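Local coordinates for uncharacterized protein (Bacteroides ovatus CL02T12C04, PDB 6PTM) that probably acts as an exo-carrageenase of glycoside hydrolase family 42, releasing sugar units from the ends of carrageenan chains, at residues Arg561-Phe567 with Glu611-Val617; Met466-His472 with Leu501-Trp507; Leu495-His499 with Cys707-Val711. All coordinates share one frame; numbering follows the deposited sequence.

Interaction 1 (Arg561-Phe567 with Glu611-Val617)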
loop_
_atom_site.group_PDB
_atom_site.type_symbol
_atom_site.label_atom_id
_atom_site.label_comp_id
_atom_site.label_asym_id
_atom_site.label_seq_id
_atom_site.Cartn_x
_atom_site.Cartn_y
_atom_site.Cartn_z
ATOM N N ARG A 561 -10.709 12.502 10.835
ATOM C CA ARG A 561 -11.852 11.668 11.270
ATOM C C ARG A 561 -12.466 10.963 10.060
ATOM O O ARG A 561 -12.779 11.647 9.049
ATOM C CB ARG A 561 -12.879 12.551 11.982
ATOM C CG ARG A 561 -14.120 11.828 12.489
ATOM C CD ARG A 561 -15.092 12.800 13.114
ATOM N NE ARG A 561 -16.315 12.217 13.650
ATOM C CZ ARG A 561 -16.456 11.673 14.855
ATOM N NH1 ARG A 561 -15.408 11.490 15.641
ATOM N NH2 ARG A 561 -17.657 11.289 15.261
ATOM N N LYS A 562 -12.579 9.637 10.159
ATOM C CA LYS A 562 -13.311 8.744 9.235
ATOM C C LYS A 562 -14.711 8.508 9.823
ATOM O O LYS A 562 -14.915 7.580 10.616
ATOM C CB LYS A 562 -12.528 7.438 9.063
ATOM C CG LYS A 562 -11.092 7.555 8.563
ATOM C CD LYS A 562 -10.472 6.182 8.373
ATOM C CE LYS A 562 -8.957 6.121 8.233
ATOM N NZ LYS A 562 -8.444 6.957 7.130
ATOM N N PRO A 563 -15.714 9.367 9.531
ATOM C CA PRO A 563 -16.949 9.337 10.314
ATOM C C PRO A 563 -17.938 8.221 9.952
ATOM O O PRO A 563 -18.963 8.071 10.605
ATOM C CB PRO A 563 -17.561 10.702 9.984
ATOM C CG PRO A 563 -17.113 10.952 8.555
ATOM C CD PRO A 563 -15.673 10.479 8.571
ATOM N N LEU A 564 -17.687 7.535 8.854
ATOM C CA LEU A 564 -18.503 6.384 8.442
ATOM C C LEU A 564 -17.558 5.192 8.377
ATOM O O LEU A 564 -16.480 5.287 7.679
ATOM C CB LEU A 564 -19.182 6.675 7.106
ATOM C CG LEU A 564 -20.198 7.816 7.126
ATOM C CD1 LEU A 564 -20.626 8.157 5.710
ATOM C CD2 LEU A 564 -21.412 7.460 7.976
ATOM N N ARG A 565 -17.929 4.132 9.089
ATOM C CA ARG A 565 -17.150 2.867 9.108
ATOM C C ARG A 565 -17.977 1.751 8.491
ATOM O O ARG A 565 -19.081 1.461 8.989
ATOM C CB ARG A 565 -16.740 2.526 10.537
ATOM C CG ARG A 565 -15.888 3.596 11.188
ATOM C CD ARG A 565 -14.714 4.059 10.333
ATOM N NE ARG A 565 -13.900 4.944 11.152
ATOM C CZ ARG A 565 -12.891 4.550 11.925
ATOM N NH1 ARG A 565 -12.482 3.286 11.960
ATOM N NH2 ARG A 565 -12.211 5.454 12.592
ATOM N N ILE A 566 -17.438 1.122 7.458
ATOM C CA ILE A 566 -18.080 -0.053 6.825
ATOM C C ILE A 566 -17.700 -1.253 7.663
ATOM O O ILE A 566 -16.493 -1.488 7.785
ATOM C CB ILE A 566 -17.613 -0.181 5.375
ATOM C CG1 ILE A 566 -18.081 1.017 4.558
ATOM C CG2 ILE A 566 -18.047 -1.482 4.741
ATOM C CD1 ILE A 566 -17.432 1.065 3.231
ATOM N N PHE A 567 -18.678 -2.021 8.139
ATOM C CA PHE A 567 -18.406 -3.248 8.929
ATOM C C PHE A 567 -17.784 -4.342 8.061
ATOM O O PHE A 567 -18.282 -4.634 6.967
ATOM C CB PHE A 567 -19.646 -3.796 9.625
ATOM C CG PHE A 567 -19.267 -4.732 10.736
ATOM C CD1 PHE A 567 -19.300 -6.099 10.550
ATOM C CD2 PHE A 567 -18.763 -4.229 11.924
ATOM C CE1 PHE A 567 -18.902 -6.944 11.576
ATOM C CE2 PHE A 567 -18.308 -5.076 12.923
ATOM C CZ PHE A 567 -18.412 -6.431 12.755
ATOM N N GLU A 611 -14.396 7.031 17.081
ATOM C CA GLU A 611 -14.391 8.402 16.510
ATOM C C GLU A 611 -15.087 8.325 15.147
ATOM O O GLU A 611 -14.428 8.524 14.084
ATOM C CB GLU A 611 -12.948 8.912 16.480
ATOM C CG GLU A 611 -12.366 9.224 17.852
ATOM C CD GLU A 611 -10.880 9.582 17.885
ATOM O OE1 GLU A 611 -10.215 9.527 16.849
ATOM O OE2 GLU A 611 -10.376 9.895 18.969
ATOM N N TRP A 612 -16.381 8.045 15.175
ATOM C CA TRP A 612 -17.253 8.017 13.990
ATOM C C TRP A 612 -18.711 8.226 14.400
ATOM O O TRP A 612 -19.025 8.173 15.606
ATOM C CB TRP A 612 -17.062 6.700 13.237
ATOM C CG TRP A 612 -17.296 5.505 14.106
ATOM C CD1 TRP A 612 -18.491 4.995 14.508
ATOM C CD2 TRP A 612 -16.291 4.636 14.636
ATOM N NE1 TRP A 612 -18.295 3.872 15.262
ATOM C CE2 TRP A 612 -16.956 3.625 15.353
ATOM C CE3 TRP A 612 -14.895 4.620 14.568
ATOM C CZ2 TRP A 612 -16.277 2.594 15.981
ATOM C CZ3 TRP A 612 -14.220 3.594 15.181
ATOM C CH2 TRP A 612 -14.907 2.615 15.901
ATOM N N ASP A 613 -19.565 8.475 13.413
ATOM C CA ASP A 613 -20.988 8.841 13.629
ATOM C C ASP A 613 -21.840 7.613 13.310
ATOM O O ASP A 613 -22.953 7.494 13.812
ATOM C CB ASP A 613 -21.375 10.030 12.742
ATOM C CG ASP A 613 -20.510 11.253 12.895
ATOM O OD1 ASP A 613 -20.128 11.510 14.031
ATOM O OD2 ASP A 613 -20.213 11.944 11.843
ATOM N N ALA A 614 -21.372 6.713 12.448
ATOM C CA ALA A 614 -22.180 5.533 12.109
ATOM C C ALA A 614 -21.319 4.395 11.582
ATOM O O ALA A 614 -20.291 4.684 10.950
ATOM C CB ALA A 614 -23.243 5.909 11.095
ATOM N N ILE A 615 -21.791 3.169 11.837
ATOM C CA ILE A 615 -21.329 1.928 11.168
ATOM C C ILE A 615 -22.385 1.538 10.127
ATOM O O ILE A 615 -23.605 1.495 10.446
ATOM C CB ILE A 615 -21.056 0.846 12.230
ATOM C CG1 ILE A 615 -19.897 1.263 13.148
ATOM C CG2 ILE A 615 -20.853 -0.527 11.595
ATOM C CD1 ILE A 615 -19.700 0.341 14.363
ATOM N N VAL A 616 -21.936 1.188 8.928
ATOM C CA VAL A 616 -22.845 0.657 7.888
ATOM C C VAL A 616 -22.560 -0.835 7.780
ATOM O O VAL A 616 -21.392 -1.211 7.825
ATOM C CB VAL A 616 -22.741 1.427 6.559
ATOM C CG1 VAL A 616 -22.954 2.908 6.779
ATOM C CG2 VAL A 616 -21.441 1.187 5.826
ATOM N N VAL A 617 -23.612 -1.649 7.726
ATOM C CA VAL A 617 -23.502 -3.125 7.607
ATOM C C VAL A 617 -24.248 -3.534 6.342
ATOM O O VAL A 617 -25.494 -3.396 6.286
ATOM C CB VAL A 617 -24.007 -3.875 8.852
ATOM C CG1 VAL A 617 -23.778 -5.374 8.672
ATOM C CG2 VAL A 617 -23.358 -3.372 10.129
HETATM O O HOH W 1 -18.243 13.628 12.064
HETATM O O HOH W 2 -12.361 8.361 12.658
#
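Arg-561 stretches a fully extended side chain across to Asp-613 and closes a salt bridge, NH2 to OD1 at 2.8 Å. The oxygen lies in the guanidinium plane, whereas the nitrogen comes in from above the carboxylate plane, 45° out of it. Water 1 doubles the link by accepting from Arg-561 NE and donating to Asp-613 OD2, and Asn-688 ND2 also donates to Asp-613 OD1.

Arg-565 is buried, and all its nitrogens have partners. NE donates to Lys-562 O at 2.9 Å, NH1 to Phe-599 O, and NH2 to water 2, which also accepts from Lys-562 N and donates to Glu-611 O. Gripped in this way, the guanidinium offers a face to Trp-612: Trp-612 CE3 sits over its centre, 3.3 Å from Arg-565 CZ, with the two planes 58° apart. A bend at chi2 (-49°) folds the arginine chain against the indole, bringing Arg-565 CG within 3.6 Å of Trp-612 CD2.

Pro-563 O takes Asp-613 N at 2.9 Å and, weakly, Ala-614 N. A parallel ladder follows, from Arg-565 N to Ala-614 O, Val-616 N to Arg-565 O and Phe-567 N to Val-616 O.

The two strands are neighbours in a five-stranded parallel sheet of order 2-1-3-4-5, consistent with a flavodoxin-like alpha/beta domain, between strands 597-600 and 640-643. Helix 674-687 packs on Leu-564 and Ala-614, while Arg-565 touches Ser-459 of helix 448-460.

Interaction 2 (Met466-His472 with Leu501-Trp507); sequences MFNTEGH and LTATQTW
Trp-507 lays its CB over the face of the His-472 imidazole, a CH-pi contact 3.9 Å from the ring centroid, while its indole runs alongside Glu-470, the two side chains pointing the same way. Trp-507 CG stands anti to its own backbone nitrogen (chi1 178°), which lays the indole alongside both. Glu-470 OE2 comes within 3.7 Å of Trp-507 CE3 and accepts from His-472 NE2 at 2.5 Å, nearly in the imidazole plane. The other oxygen, OE1, has a salt bridge to Lys-394, and His-472 ND1 donates to Ser-475 O, so both ends of the pair are fixed.

Behind this cluster the chains form parallel strands. Met-466 O receives two donors, Thr-502 N and Ala-503 N, and Thr-502 OG1 returns a bond by accepting from Met-466 N at 2.9 Å. Phe-467 turns its ring edge to the backbone, CD1 3.5 Å from Ala-503 O, and Thr-469 CG2 covers one face over the centre.

Past Asn-468 the register slips by one residue in a beta bulge. Asn-468 OD1 accepts from Glu-470 N at 3.2 Å, an Asx turn, and ND2 is taken by Tyr-454 OH and Ala-425 O. Gly-471 fits here because a CB would collide with Thr-504 CG2, which is already 4.0 Å from its CA. Water 3 donates to both Gly-471 O and Trp-507 O.

These are the seventh and eighth strands of a TIM barrel, joined by a beta-alpha-beta crossover, and the polar cluster lies at their C-terminal ends, where such barrels carry their active sites.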
loop_
_atom_site.group_PDB
_atom_site.type_symbol
_atom_site.label_atom_id
_atom_site.label_comp_id
_atom_site.label_asym_id
_atom_site.label_seq_id
_atom_site.Cartn_x
_atom_site.Cartn_y
_atom_site.Cartn_z
ATOM N N MET A 466 3.409 4.163 7.321
ATOM C CA MET A 466 3.126 3.169 6.279
ATOM C C MET A 466 4.282 3.135 5.271
ATOM O O MET A 466 4.614 4.169 4.657
ATOM C CB MET A 466 1.796 3.457 5.584
ATOM C CG MET A 466 1.473 2.385 4.550
ATOM S SD MET A 466 0.103 2.881 3.458
ATOM C CE MET A 466 -1.247 2.788 4.635
ATOM N N PHE A 467 4.827 1.939 5.050
ATOM C CA PHE A 467 6.027 1.717 4.213
ATOM C C PHE A 467 5.687 0.719 3.113
ATOM O O PHE A 467 5.503 -0.455 3.420
ATOM C CB PHE A 467 7.191 1.231 5.078
ATOM C CG PHE A 467 8.522 1.172 4.369
ATOM C CD1 PHE A 467 8.731 1.755 3.129
ATOM C CD2 PHE A 467 9.586 0.524 4.970
ATOM C CE1 PHE A 467 9.970 1.689 2.511
ATOM C CE2 PHE A 467 10.829 0.489 4.366
ATOM C CZ PHE A 467 11.012 1.041 3.123
ATOM N N ASN A 468 5.505 1.217 1.895
ATOM C CA ASN A 468 5.350 0.386 0.679
ATOM C C ASN A 468 6.746 -0.012 0.201
ATOM O O ASN A 468 7.441 0.843 -0.329
ATOM C CB ASN A 468 4.534 1.097 -0.399
ATOM C CG ASN A 468 4.202 0.177 -1.544
ATOM O OD1 ASN A 468 4.973 -0.750 -1.851
ATOM N ND2 ASN A 468 3.093 0.476 -2.219
ATOM N N THR A 469 7.141 -1.260 0.459
ATOM C CA THR A 469 8.535 -1.769 0.337
ATOM C C THR A 469 8.778 -2.281 -1.077
ATOM O O THR A 469 9.916 -2.628 -1.385
ATOM C CB THR A 469 8.826 -2.851 1.378
ATOM O OG1 THR A 469 7.728 -3.776 1.461
ATOM C CG2 THR A 469 9.097 -2.203 2.719
ATOM N N GLU A 470 7.744 -2.328 -1.903
ATOM C CA GLU A 470 7.927 -2.619 -3.339
ATOM C C GLU A 470 6.786 -1.968 -4.101
ATOM O O GLU A 470 5.827 -2.678 -4.445
ATOM C CB GLU A 470 8.002 -4.126 -3.558
ATOM C CG GLU A 470 8.441 -4.503 -4.958
ATOM C CD GLU A 470 8.389 -6.000 -5.219
ATOM O OE1 GLU A 470 8.775 -6.766 -4.304
ATOM O OE2 GLU A 470 7.882 -6.390 -6.294
ATOM N N GLY A 471 6.894 -0.666 -4.340
ATOM C CA GLY A 471 5.793 0.138 -4.894
ATOM C C GLY A 471 5.483 -0.287 -6.320
ATOM O O GLY A 471 6.419 -0.272 -7.179
ATOM N N HIS A 472 4.232 -0.681 -6.575
ATOM C CA HIS A 472 3.777 -1.162 -7.900
ATOM C C HIS A 472 2.733 -0.174 -8.435
ATOM O O HIS A 472 1.751 -0.611 -9.091
ATOM C CB HIS A 472 3.347 -2.642 -7.816
ATOM C CG HIS A 472 4.500 -3.589 -7.887
ATOM N ND1 HIS A 472 5.273 -3.736 -9.048
ATOM C CD2 HIS A 472 5.030 -4.418 -6.957
ATOM C CE1 HIS A 472 6.247 -4.599 -8.800
ATOM N NE2 HIS A 472 6.128 -5.024 -7.509
ATOM N N LEU A 501 0.154 6.651 3.005
ATOM C CA LEU A 501 1.525 6.261 2.604
ATOM C C LEU A 501 2.557 7.278 3.109
ATOM O O LEU A 501 2.423 8.499 2.837
ATOM C CB LEU A 501 1.579 6.154 1.088
ATOM C CG LEU A 501 2.926 5.740 0.505
ATOM C CD1 LEU A 501 3.346 4.366 1.043
ATOM C CD2 LEU A 501 2.793 5.726 -1.009
ATOM N N THR A 502 3.618 6.764 3.728
ATOM C CA THR A 502 4.686 7.596 4.334
ATOM C C THR A 502 5.987 7.442 3.553
ATOM O O THR A 502 6.707 8.419 3.419
ATOM C CB THR A 502 4.945 7.284 5.814
ATOM O OG1 THR A 502 3.757 6.875 6.488
ATOM C CG2 THR A 502 5.526 8.494 6.511
ATOM N N ALA A 503 6.314 6.243 3.107
ATOM C CA ALA A 503 7.594 5.954 2.439
ATOM C C ALA A 503 7.357 4.871 1.411
ATOM O O ALA A 503 6.534 3.989 1.670
ATOM C CB ALA A 503 8.609 5.518 3.449
ATOM N N THR A 504 8.115 4.916 0.327
ATOM C CA THR A 504 8.015 3.961 -0.796
ATOM C C THR A 504 9.414 3.615 -1.290
ATOM O O THR A 504 10.178 4.545 -1.598
ATOM C CB THR A 504 7.206 4.497 -1.974
ATOM O OG1 THR A 504 5.969 4.981 -1.444
ATOM C CG2 THR A 504 6.983 3.422 -3.016
ATOM N N GLN A 505 9.715 2.319 -1.364
ATOM C CA GLN A 505 10.812 1.817 -2.221
ATOM C C GLN A 505 10.128 1.396 -3.515
ATOM O O GLN A 505 9.463 0.341 -3.470
ATOM C CB GLN A 505 11.569 0.663 -1.570
ATOM C CG GLN A 505 12.789 0.289 -2.397
ATOM C CD GLN A 505 13.606 -0.820 -1.793
ATOM O OE1 GLN A 505 13.079 -1.797 -1.257
ATOM N NE2 GLN A 505 14.906 -0.654 -1.875
ATOM N N THR A 506 10.226 2.186 -4.589
ATOM C CA THR A 506 9.440 1.958 -5.827
ATOM C C THR A 506 10.098 0.861 -6.685
ATOM O O THR A 506 11.339 0.883 -6.836
ATOM C CB THR A 506 9.250 3.248 -6.622
ATOM O OG1 THR A 506 8.615 4.229 -5.784
ATOM C CG2 THR A 506 8.483 2.988 -7.902
ATOM N N TRP A 507 9.296 -0.057 -7.222
ATOM C CA TRP A 507 9.748 -1.038 -8.256
ATOM C C TRP A 507 9.897 -0.321 -9.604
ATOM O O TRP A 507 8.915 0.197 -10.126
ATOM C CB TRP A 507 8.743 -2.191 -8.364
ATOM C CG TRP A 507 9.068 -3.219 -9.409
ATOM C CD1 TRP A 507 8.609 -3.244 -10.696
ATOM C CD2 TRP A 507 9.916 -4.382 -9.264
ATOM N NE1 TRP A 507 9.102 -4.340 -11.352
ATOM C CE2 TRP A 507 9.910 -5.051 -10.508
ATOM C CE3 TRP A 507 10.687 -4.924 -8.222
ATOM C CZ2 TRP A 507 10.591 -6.254 -10.714
ATOM C CZ3 TRP A 507 11.359 -6.117 -8.426
ATOM C CH2 TRP A 507 11.321 -6.761 -9.661
HETATM O O HOH W 3 6.217 0.603 -9.712
#

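Interaction 3 (Leu495-His499 with Cys707-Val711). With EDO (1,2-ethanediol), chain E; EDO (1,2-ethanediol), chain F.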
loop_
_atom_site.group_PDB
_atom_site.type_symbol
_atom_site.label_atom_id
_atom_site.label_comp_id
_atom_site.label_asym_id
_atom_site.label_seq_id
_atom_site.Cartn_x
_atom_site.Cartn_y
_atom_site.Cartn_z
ATOM N N LEU A 495 -2.212 10.637 -4.134
ATOM C CA LEU A 495 -3.431 9.989 -3.617
ATOM C C LEU A 495 -3.053 8.962 -2.535
ATOM O O LEU A 495 -3.640 8.988 -1.429
ATOM C CB LEU A 495 -4.185 9.378 -4.805
ATOM C CG LEU A 495 -5.458 8.612 -4.473
ATOM C CD1 LEU A 495 -6.520 9.531 -3.903
ATOM C CD2 LEU A 495 -5.936 7.854 -5.710
ATOM N N ALA A 496 -2.067 8.102 -2.807
ATOM C CA ALA A 496 -1.630 7.075 -1.849
ATOM C C ALA A 496 -1.199 7.759 -0.537
ATOM O O ALA A 496 -1.551 7.253 0.574
ATOM C CB ALA A 496 -0.521 6.238 -2.427
ATOM N N THR A 497 -0.535 8.907 -0.647
ATOM C CA THR A 497 -0.048 9.646 0.536
ATOM C C THR A 497 -1.235 10.226 1.311
ATOM O O THR A 497 -1.236 10.126 2.551
ATOM C CB THR A 497 0.998 10.702 0.163
ATOM O OG1 THR A 497 2.040 10.022 -0.536
ATOM C CG2 THR A 497 1.501 11.354 1.430
ATOM N N ILE A 498 -2.237 10.758 0.617
ATOM C CA ILE A 498 -3.478 11.227 1.291
ATOM C C ILE A 498 -4.077 10.076 2.131
ATOM O O ILE A 498 -4.592 10.350 3.238
ATOM C CB ILE A 498 -4.465 11.821 0.282
ATOM C CG1 ILE A 498 -3.935 13.149 -0.288
ATOM C CG2 ILE A 498 -5.860 11.940 0.899
ATOM C CD1 ILE A 498 -3.824 14.280 0.697
ATOM N N HIS A 499 -3.997 8.831 1.655
ATOM C CA HIS A 499 -4.611 7.655 2.313
ATOM C C HIS A 499 -3.641 6.987 3.307
ATOM O O HIS A 499 -3.987 5.893 3.799
ATOM C CB HIS A 499 -5.150 6.731 1.239
ATOM C CG HIS A 499 -6.387 7.245 0.545
ATOM N ND1 HIS A 499 -7.652 6.750 0.845
ATOM C CD2 HIS A 499 -6.560 8.202 -0.400
ATOM C CE1 HIS A 499 -8.551 7.354 0.093
ATOM N NE2 HIS A 499 -7.896 8.268 -0.702
ATOM N N CYS A 707 -13.788 12.185 -8.813
ATOM C CA CYS A 707 -12.977 13.144 -8.030
ATOM C C CYS A 707 -13.156 12.844 -6.553
ATOM O O CYS A 707 -14.244 13.140 -5.989
ATOM C CB CYS A 707 -13.352 14.582 -8.347
ATOM S SG CYS A 707 -12.866 15.050 -10.016
ATOM N N GLU A 708 -12.130 12.247 -5.945
ATOM C CA GLU A 708 -12.104 12.079 -4.483
ATOM C C GLU A 708 -11.617 13.387 -3.880
ATOM O O GLU A 708 -10.521 13.815 -4.232
ATOM C CB GLU A 708 -11.163 10.950 -4.081
ATOM C CG GLU A 708 -11.352 10.561 -2.630
ATOM C CD GLU A 708 -10.224 9.710 -2.072
ATOM O OE1 GLU A 708 -9.120 10.275 -1.805
ATOM O OE2 GLU A 708 -10.433 8.497 -1.978
ATOM N N TRP A 709 -12.402 13.974 -2.988
ATOM C CA TRP A 709 -12.100 15.303 -2.411
ATOM C C TRP A 709 -12.147 15.267 -0.885
ATOM O O TRP A 709 -12.812 14.344 -0.310
ATOM C CB TRP A 709 -12.998 16.370 -3.007
ATOM C CG TRP A 709 -14.452 16.152 -2.812
ATOM C CD1 TRP A 709 -15.256 15.348 -3.550
ATOM C CD2 TRP A 709 -15.302 16.859 -1.902
ATOM N NE1 TRP A 709 -16.545 15.441 -3.096
ATOM C CE2 TRP A 709 -16.612 16.386 -2.110
ATOM C CE3 TRP A 709 -15.078 17.822 -0.919
ATOM C CZ2 TRP A 709 -17.702 16.868 -1.392
ATOM C CZ3 TRP A 709 -16.145 18.264 -0.168
ATOM C CH2 TRP A 709 -17.436 17.792 -0.403
ATOM N N ARG A 710 -11.380 16.173 -0.263
ATOM C CA ARG A 710 -11.272 16.304 1.201
ATOM C C ARG A 710 -11.144 17.785 1.522
ATOM O O ARG A 710 -10.656 18.536 0.684
ATOM C CB ARG A 710 -10.043 15.558 1.734
ATOM C CG ARG A 710 -10.025 14.058 1.465
ATOM C CD ARG A 710 -11.134 13.268 2.166
ATOM N NE ARG A 710 -11.034 11.833 1.852
ATOM C CZ ARG A 710 -10.117 10.999 2.352
ATOM N NH1 ARG A 710 -9.188 11.421 3.210
ATOM N NH2 ARG A 710 -10.102 9.736 1.954
ATOM N N VAL A 711 -11.569 18.182 2.716
ATOM C CA VAL A 711 -11.473 19.579 3.181
ATOM C C VAL A 711 -10.963 19.590 4.618
ATOM O O VAL A 711 -11.558 18.879 5.455
ATOM C CB VAL A 711 -12.834 20.281 3.061
ATOM C CG1 VAL A 711 -12.706 21.767 3.406
ATOM C CG2 VAL A 711 -13.410 20.076 1.676
HETATM C C1 EDO E . -13.439 21.103 8.523
HETATM O O1 EDO E . -12.683 19.910 8.403
HETATM C C2 EDO E . -13.775 21.582 7.162
HETATM O O2 EDO E . -14.583 20.712 6.383
HETATM C C1 EDO F . -15.456 17.415 7.989
HETATM O O1 EDO F . -14.450 17.899 8.893
HETATM C C2 EDO F . -14.891 17.001 6.691
HETATM O O2 EDO F . -14.419 18.074 5.873
HETATM O O HOH W 4 -7.016 10.040 4.664
#
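His-499 NE2 donates to Glu-708 OE1 at 2.6 Å with an N-H...O angle of 152°, the two side chains coming from opposite directions and OE1 lying at the imidazole edge. This His-carboxylate hydrogen bond joins the C-terminal end of helix 486-498 of the TIM barrel to strand 707-715, at one border of the antiparallel sheet near the end of the chain. The syn lone pair of OE1 is used, and the imidazole and carboxylate planes are turned 37° apart. Glu-708 gets there with CG anti to the backbone N (chi1 -167°) and an extended chain beyond it.

Beside the pair, Leu-495 CD1 touches Glu-708 OE1 at 3.4 Å. The Arg-710 side chain runs at about a right angle to that of His-499, Arg-710 NH2 3.4 Å from His-499 CE1; its NH2 also has a long charge contact with Glu-708 OE1 at 3.9 Å, no N-H pointing at the oxygen. Ile-498 slides past the same arginine in the opposite direction, with CG2 4.1 Å from Arg-710 NH1. Water 4 accepts from Arg-710 NH1 and lies beside Ile-498 O.

In the second shell, Asp-455 OD1 accepts from His-499 ND1, holding the imidazole at its far side, and Asn-591 ND2 binds Glu-708 OE2. A phenylalanine in place of His-499, with neither ring N-H, is likely to leave buried Glu-708 and Asp-455 poorly compensated and the link between helix and strand weakened.

Farther along the strand, Val-711 O accepts from Gln-560 NE2 and, at 3.0 Å, from O2 of an ethanediol (chain F), probably from the crystallisation liquor.

The three contacts run from the TIM barrel out to the two domains that follow it. Interaction 2 lies in the barrel, about 7 Å from the centre of the chain, and its strands are connected by helix 486-498, whose end carries interaction 3. The two touch, Leu-501 N lying 3.0 Å from Ala-496 O, although their centres are about 17 Å apart. Interaction 1 belongs to a separate parallel sheet, its centre about 18 Å from that of interaction 3 and 28 Å from that of interaction 2. Along the chain it follows interaction 2 and is nested within the long loop closed by interaction 3, which thus ties the late antiparallel sheet back to the barrel.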